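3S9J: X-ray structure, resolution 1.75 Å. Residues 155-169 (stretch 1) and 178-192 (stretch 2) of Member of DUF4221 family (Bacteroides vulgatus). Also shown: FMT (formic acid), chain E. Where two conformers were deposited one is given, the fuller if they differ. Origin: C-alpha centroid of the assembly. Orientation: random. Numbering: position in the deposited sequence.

Stretch 1 155-169: DMKKEDWPRTHMFAS
Stretch 2, residues 178-192: KWIPIFYPPIFKEEY

Residues 155-169 and 178-192 illustrate how two antiparallel segments of one chain can stay paired through a corner, joined by backbone hydrogen bonds at one end, aromatic side chains in the middle and ordered water at the other, with 1378 Å² buried in all.

The register begins at S169 and K178, whose CA atoms lie 5.3 Å apart, and runs through A168 with W179 (4.4 Å), H165 with F183 (4.5 Å) and W161 with Y184 (5.2 Å) to D155 with Y192 (5.9 Å). Strands 167-169 and 178-180 run at 144° to one another. S169 and K178 form a closed hydrogen-bonded pair, with S169 N to K178 O and K178 N to S169 O both 2.9 Å; I180 N then donates to F167 O (3.1 Å). Both chains turn a corner, at M166 (phi/psi -80/-26) and P181 (-79/58). Pairing resumes beyond it: M166 N donates to I182 O (2.8 Å, nearly linear at 172°) and Y184 N to T164 O (3.0 Å). The exchange thus outlasts the change of direction.

Aromatic rings exploit this frame. H165 (chi1 m, chi2 92°) is sandwiched: W179 (chi1 m, chi2 120°) forms an offset stack on it, with the imidazole and five-membered ring centroids 4.2 Å apart and planes at 8°, while F183 CE1 lies over the opposite face, 3.4 Å from H165 NE2. W179 CB also sits over the imidazole, 3.5 Å from its centroid, in a CH-pi contact.

Y184 (m, chi2 83°) is likewise covered on both faces. The edge of W161 (m, chi2 93°) approaches one face in an offset edge-to-face pair, the six-membered ring centroid 5.6 Å from that of Y184. Over the other lies selenomethionine M166 (m, t, p), its CG 3.7 Å from the Y184 ring centroid; its SE reaches 4.0 Å from I182 CG2. W161, buried and with its CA-to-CB bond pointing toward the second stretch, meets F188 (m, chi2 -79°) as well: W161 CD2 and F188 CD2 are 3.5 Å apart, an oblique apolar contact.

Around W161, a local scaffold shapes the first stretch. D160 OD2 accepts from K157 N (2.8 Å), D160 N bonds K157 O (2.9 Å), and the 3-10 segment 161-163 follows, with T164 N bonding W161 O (3.0 Å). E191, extended through chi2 (m, t), brings its carboxylate to this turn, where K158 N donates to E191 OE2 (2.9 Å, 171°). The negative carboxylate is therefore met by a backbone N-H rather than by a basic side chain, and a water bridges E191 OE2 (2.5 Å) and E159 OE1 (2.8 Å), two acidic groups whose oxygens stand 4.2 Å apart.

Here water largely replaces direct backbone pairing. One molecule accepts from W161 NE1 (2.8 Å) and donates to E190 O (2.7 Å); another accepts from Y192 N (2.9 Å) and donates to M156 O (3.1 Å) and E190 O (3.0 Å). Solvent thus spans a gap too wide for amide-to-carbonyl bonds.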

# COMPACT_ATOMS: atom_id res chain seq x y z
N ASP A 155 -10.46 10.91 -20.14
CA ASP A 155 -9.73 11.94 -20.91
C ASP A 155 -9.49 13.22 -20.09
O ASP A 155 -10.10 14.27 -20.31
CB ASP A 155 -10.47 12.28 -22.22
CG ASP A 155 -11.90 12.78 -22.00
OD1 ASP A 155 -12.59 12.22 -21.11
OD2 ASP A 155 -12.32 13.72 -22.71
N MSE A 156 -8.57 13.11 -19.14
CA MSE A 156 -8.29 14.19 -18.22
C MSE A 156 -7.59 15.33 -18.93
O MSE A 156 -6.64 15.10 -19.69
CB MSE A 156 -7.44 13.69 -17.06
CG MSE A 156 -8.12 12.64 -16.20
SE MSE A 156 -9.50 13.40 -15.06
CE MSE A 156 -8.35 14.39 -13.84
N LYS A 157 -8.07 16.55 -18.68
CA LYS A 157 -7.37 17.76 -19.09
C LYS A 157 -6.64 18.33 -17.88
O LYS A 157 -6.96 17.99 -16.75
CB LYS A 157 -8.37 18.79 -19.65
CG LYS A 157 -9.35 18.22 -20.70
CD LYS A 157 -8.65 17.74 -21.98
CE LYS A 157 -9.53 16.80 -22.81
NZ LYS A 157 -8.75 16.01 -23.81
N LYS A 158 -5.66 19.20 -18.11
CA LYS A 158 -4.88 19.84 -17.04
C LYS A 158 -5.78 20.39 -15.93
O LYS A 158 -5.46 20.28 -14.74
CB LYS A 158 -3.98 20.96 -17.60
CG LYS A 158 -3.68 22.10 -16.63
N GLU A 159 -6.89 20.99 -16.34
CA GLU A 159 -7.81 21.68 -15.45
C GLU A 159 -8.57 20.73 -14.55
O GLU A 159 -9.07 21.14 -13.52
CB GLU A 159 -8.84 22.49 -16.25
CG GLU A 159 -8.27 23.72 -16.95
CD GLU A 159 -7.52 23.39 -18.24
OE1 GLU A 159 -7.72 22.28 -18.80
OE2 GLU A 159 -6.73 24.26 -18.70
N ASP A 160 -8.69 19.47 -14.96
CA ASP A 160 -9.48 18.51 -14.22
C ASP A 160 -8.81 18.03 -12.94
O ASP A 160 -9.49 17.74 -11.99
CB ASP A 160 -9.83 17.32 -15.11
CG ASP A 160 -10.70 17.72 -16.28
OD1 ASP A 160 -11.64 18.50 -16.05
OD2 ASP A 160 -10.46 17.25 -17.41
N TRP A 161 -7.47 17.93 -12.93
CA TRP A 161 -6.76 17.34 -11.78
C TRP A 161 -7.12 18.04 -10.44
O TRP A 161 -7.52 17.35 -9.48
CB TRP A 161 -5.24 17.25 -12.02
CG TRP A 161 -4.94 16.30 -13.17
CD1 TRP A 161 -4.78 16.64 -14.49
CD2 TRP A 161 -4.90 14.87 -13.12
NE1 TRP A 161 -4.60 15.51 -15.25
CE2 TRP A 161 -4.68 14.41 -14.44
CE3 TRP A 161 -5.04 13.93 -12.08
CZ2 TRP A 161 -4.55 13.06 -14.74
CZ3 TRP A 161 -4.92 12.58 -12.38
CH2 TRP A 161 -4.69 12.16 -13.70
N PRO A 162 -7.04 19.39 -10.39
CA PRO A 162 -7.36 20.08 -9.13
C PRO A 162 -8.84 20.09 -8.77
O PRO A 162 -9.20 20.58 -7.69
CB PRO A 162 -6.87 21.52 -9.36
CG PRO A 162 -6.10 21.52 -10.58
CD PRO A 162 -6.45 20.30 -11.38
N ARG A 163 -9.69 19.58 -9.65
CA ARG A 163 -11.10 19.38 -9.35
C ARG A 163 -11.44 17.91 -9.06
O ARG A 163 -12.60 17.58 -8.84
CB ARG A 163 -11.96 19.86 -10.52
CG ARG A 163 -11.81 21.33 -10.82
CD ARG A 163 -12.96 21.79 -11.71
NE ARG A 163 -12.82 21.29 -13.08
CZ ARG A 163 -12.47 22.04 -14.13
NH1 ARG A 163 -12.21 23.34 -14.00
NH2 ARG A 163 -12.37 21.48 -15.33
N THR A 164 -10.43 17.03 -9.08
CA THR A 164 -10.67 15.61 -8.86
C THR A 164 -10.23 15.25 -7.44
O THR A 164 -9.12 15.54 -7.03
CB THR A 164 -9.86 14.76 -9.91
OG1 THR A 164 -10.29 15.11 -11.24
CG2 THR A 164 -10.02 13.24 -9.68
N HIS A 165 -11.11 14.58 -6.69
CA HIS A 165 -10.84 14.25 -5.31
C HIS A 165 -9.91 13.04 -5.21
O HIS A 165 -10.12 12.02 -5.87
CB HIS A 165 -12.13 13.90 -4.57
CG HIS A 165 -13.13 15.01 -4.53
ND1 HIS A 165 -14.12 15.16 -5.48
CD2 HIS A 165 -13.29 16.02 -3.65
CE1 HIS A 165 -14.85 16.22 -5.18
NE2 HIS A 165 -14.38 16.76 -4.08
N MSE A 166 -8.94 13.15 -4.31
CA MSE A 166 -8.04 12.05 -3.98
C MSE A 166 -8.62 11.02 -3.01
O MSE A 166 -8.15 9.90 -2.99
CB MSE A 166 -6.73 12.57 -3.41
CG MSE A 166 -5.78 13.18 -4.48
SE MSE A 166 -4.22 13.99 -3.68
CE MSE A 166 -3.47 12.41 -3.04
N PHE A 167 -9.59 11.43 -2.17
CA PHE A 167 -10.18 10.56 -1.17
C PHE A 167 -11.68 10.74 -1.07
O PHE A 167 -12.22 11.80 -1.40
CB PHE A 167 -9.58 10.88 0.20
CG PHE A 167 -8.15 10.45 0.33
CD1 PHE A 167 -7.83 9.17 0.78
CD2 PHE A 167 -7.12 11.31 0.00
CE1 PHE A 167 -6.51 8.77 0.91
CE2 PHE A 167 -5.80 10.91 0.11
CZ PHE A 167 -5.50 9.65 0.57
N ALA A 168 -12.33 9.69 -0.62
CA ALA A 168 -13.73 9.71 -0.23
C ALA A 168 -13.84 8.92 1.06
O ALA A 168 -12.97 8.11 1.35
CB ALA A 168 -14.61 9.11 -1.28
N SER A 169 -14.88 9.20 1.84
CA SER A 169 -15.11 8.44 3.07
C SER A 169 -16.50 7.86 3.06
O SER A 169 -17.37 8.36 2.36
CB SER A 169 -14.92 9.31 4.31
OG SER A 169 -15.98 10.26 4.43
N LYS A 178 -18.93 10.60 1.36
CA LYS A 178 -18.59 12.00 1.22
C LYS A 178 -17.30 12.13 0.43
O LYS A 178 -16.37 11.33 0.61
CB LYS A 178 -18.34 12.66 2.57
CG LYS A 178 -19.47 12.56 3.55
CD LYS A 178 -19.16 13.36 4.80
CE LYS A 178 -19.82 12.74 6.05
NZ LYS A 178 -18.90 11.82 6.76
N TRP A 179 -17.23 13.12 -0.44
CA TRP A 179 -15.96 13.44 -1.10
C TRP A 179 -15.16 14.28 -0.11
O TRP A 179 -15.71 15.18 0.53
CB TRP A 179 -16.18 14.34 -2.33
CG TRP A 179 -16.82 13.74 -3.53
CD1 TRP A 179 -17.98 14.16 -4.12
CD2 TRP A 179 -16.31 12.68 -4.34
NE1 TRP A 179 -18.24 13.41 -5.23
CE2 TRP A 179 -17.23 12.50 -5.40
CE3 TRP A 179 -15.16 11.88 -4.28
CZ2 TRP A 179 -17.04 11.53 -6.39
CZ3 TRP A 179 -14.98 10.92 -5.26
CH2 TRP A 179 -15.92 10.76 -6.31
N ILE A 180 -13.88 14.01 -0.01
CA ILE A 180 -13.00 14.72 0.91
C ILE A 180 -12.28 15.80 0.10
O ILE A 180 -11.81 15.51 -0.99
CB ILE A 180 -12.00 13.76 1.55
CG1 ILE A 180 -12.76 12.58 2.20
CG2 ILE A 180 -11.15 14.49 2.58
CD1 ILE A 180 -13.85 13.00 3.20
N PRO A 181 -12.24 17.05 0.60
CA PRO A 181 -11.70 18.15 -0.23
C PRO A 181 -10.15 18.20 -0.27
O PRO A 181 -9.51 19.21 0.08
CB PRO A 181 -12.33 19.39 0.41
CG PRO A 181 -12.47 19.01 1.85
CD PRO A 181 -12.84 17.56 1.85
N ILE A 182 -9.58 17.09 -0.72
CA ILE A 182 -8.16 16.92 -0.98
C ILE A 182 -8.11 16.50 -2.43
O ILE A 182 -8.63 15.45 -2.79
CB ILE A 182 -7.55 15.81 -0.12
CG1 ILE A 182 -7.62 16.16 1.37
CG2 ILE A 182 -6.05 15.53 -0.52
CD1 ILE A 182 -7.25 14.93 2.25
N PHE A 183 -7.50 17.35 -3.25
CA PHE A 183 -7.58 17.22 -4.71
C PHE A 183 -6.22 16.80 -5.29
O PHE A 183 -5.17 17.04 -4.71
CB PHE A 183 -8.02 18.55 -5.30
CG PHE A 183 -9.42 18.93 -4.88
CD1 PHE A 183 -10.52 18.40 -5.54
CD2 PHE A 183 -9.63 19.76 -3.79
CE1 PHE A 183 -11.82 18.73 -5.14
CE2 PHE A 183 -10.93 20.10 -3.39
CZ PHE A 183 -12.01 19.57 -4.07
N TYR A 184 -6.26 16.21 -6.47
CA TYR A 184 -5.02 15.86 -7.14
C TYR A 184 -4.24 17.14 -7.46
O TYR A 184 -4.82 18.16 -7.79
CB TYR A 184 -5.30 15.10 -8.44
CG TYR A 184 -5.56 13.65 -8.26
CD1 TYR A 184 -6.83 13.18 -7.91
CD2 TYR A 184 -4.54 12.72 -8.42
CE1 TYR A 184 -7.08 11.80 -7.73
CE2 TYR A 184 -4.79 11.35 -8.25
CZ TYR A 184 -6.05 10.89 -7.92
OH TYR A 184 -6.27 9.53 -7.76
N PRO A 185 -2.92 17.09 -7.30
CA PRO A 185 -2.10 18.27 -7.52
C PRO A 185 -1.95 18.54 -9.02
O PRO A 185 -2.08 17.62 -9.84
CB PRO A 185 -0.76 17.89 -6.88
CG PRO A 185 -0.70 16.41 -6.95
CD PRO A 185 -2.13 15.95 -6.81
N PRO A 186 -1.69 19.81 -9.39
CA PRO A 186 -1.59 20.18 -10.82
C PRO A 186 -0.22 19.87 -11.40
O PRO A 186 0.48 20.77 -11.89
CB PRO A 186 -1.85 21.69 -10.79
CG PRO A 186 -1.26 22.13 -9.47
CD PRO A 186 -1.60 20.99 -8.51
N ILE A 187 0.16 18.60 -11.34
CA ILE A 187 1.49 18.14 -11.78
C ILE A 187 1.42 17.17 -12.95
O ILE A 187 2.42 16.53 -13.26
CB ILE A 187 2.29 17.51 -10.60
CG1 ILE A 187 1.61 16.23 -10.08
CG2 ILE A 187 2.48 18.53 -9.48
CD1 ILE A 187 2.32 15.59 -8.85
N PHE A 188 0.24 17.03 -13.57
CA PHE A 188 -0.01 16.08 -14.65
C PHE A 188 -0.27 16.87 -15.93
O PHE A 188 -1.28 17.55 -16.05
CB PHE A 188 -1.20 15.20 -14.29
CG PHE A 188 -1.02 14.49 -13.00
CD1 PHE A 188 -0.22 13.36 -12.93
CD2 PHE A 188 -1.61 14.97 -11.85
CE1 PHE A 188 -0.01 12.71 -11.72
CE2 PHE A 188 -1.43 14.31 -10.64
CZ PHE A 188 -0.62 13.20 -10.58
N LYS A 189 0.65 16.76 -16.87
CA LYS A 189 0.71 17.64 -18.05
C LYS A 189 0.10 17.03 -19.32
O LYS A 189 -0.43 17.74 -20.16
CB LYS A 189 2.17 18.01 -18.32
CG LYS A 189 2.93 18.57 -17.11
CD LYS A 189 2.10 19.64 -16.37
CE LYS A 189 2.97 20.65 -15.61
NZ LYS A 189 3.76 20.02 -14.51
N GLU A 190 0.20 15.72 -19.46
CA GLU A 190 -0.26 15.07 -20.70
C GLU A 190 -1.77 15.00 -20.78
O GLU A 190 -2.44 14.74 -19.77
CB GLU A 190 0.33 13.66 -20.82
CG GLU A 190 1.85 13.63 -20.93
CD GLU A 190 2.56 13.71 -19.60
OE1 GLU A 190 1.92 13.41 -18.56
OE2 GLU A 190 3.76 14.08 -19.59
N GLU A 191 -2.32 15.21 -21.97
CA GLU A 191 -3.76 15.17 -22.18
C GLU A 191 -4.11 14.10 -23.20
O GLU A 191 -4.29 14.39 -24.39
CB GLU A 191 -4.27 16.55 -22.59
CG GLU A 191 -4.15 17.59 -21.46
CD GLU A 191 -4.73 18.95 -21.81
OE1 GLU A 191 -4.68 19.32 -23.00
OE2 GLU A 191 -5.21 19.65 -20.89
N TYR A 192 -4.17 12.87 -22.74
CA TYR A 192 -4.48 11.73 -23.60
C TYR A 192 -5.98 11.41 -23.57
O TYR A 192 -6.69 11.76 -22.63
CB TYR A 192 -3.67 10.51 -23.15
CG TYR A 192 -2.16 10.68 -23.20
CD1 TYR A 192 -1.51 11.17 -24.34
CD2 TYR A 192 -1.37 10.31 -22.11
CE1 TYR A 192 -0.12 11.29 -24.38
CE2 TYR A 192 0.02 10.43 -22.15
CZ TYR A 192 0.63 10.93 -23.27
OH TYR A 192 2.01 11.04 -23.28
C FMT E . -14.28 17.33 -13.84
O1 FMT E . -13.56 18.31 -13.64
O2 FMT E . -14.08 16.26 -13.29
O HOH W 1 -7.21 14.33 -22.27
O HOH W 2 -4.07 15.91 -17.98
O HOH W 3 -4.60 12.71 -19.88
O HOH W 4 -6.39 21.84 -21.25
O HOH W 5 -18.72 9.59 4.97
O HOH W 6 -15.95 11.99 6.58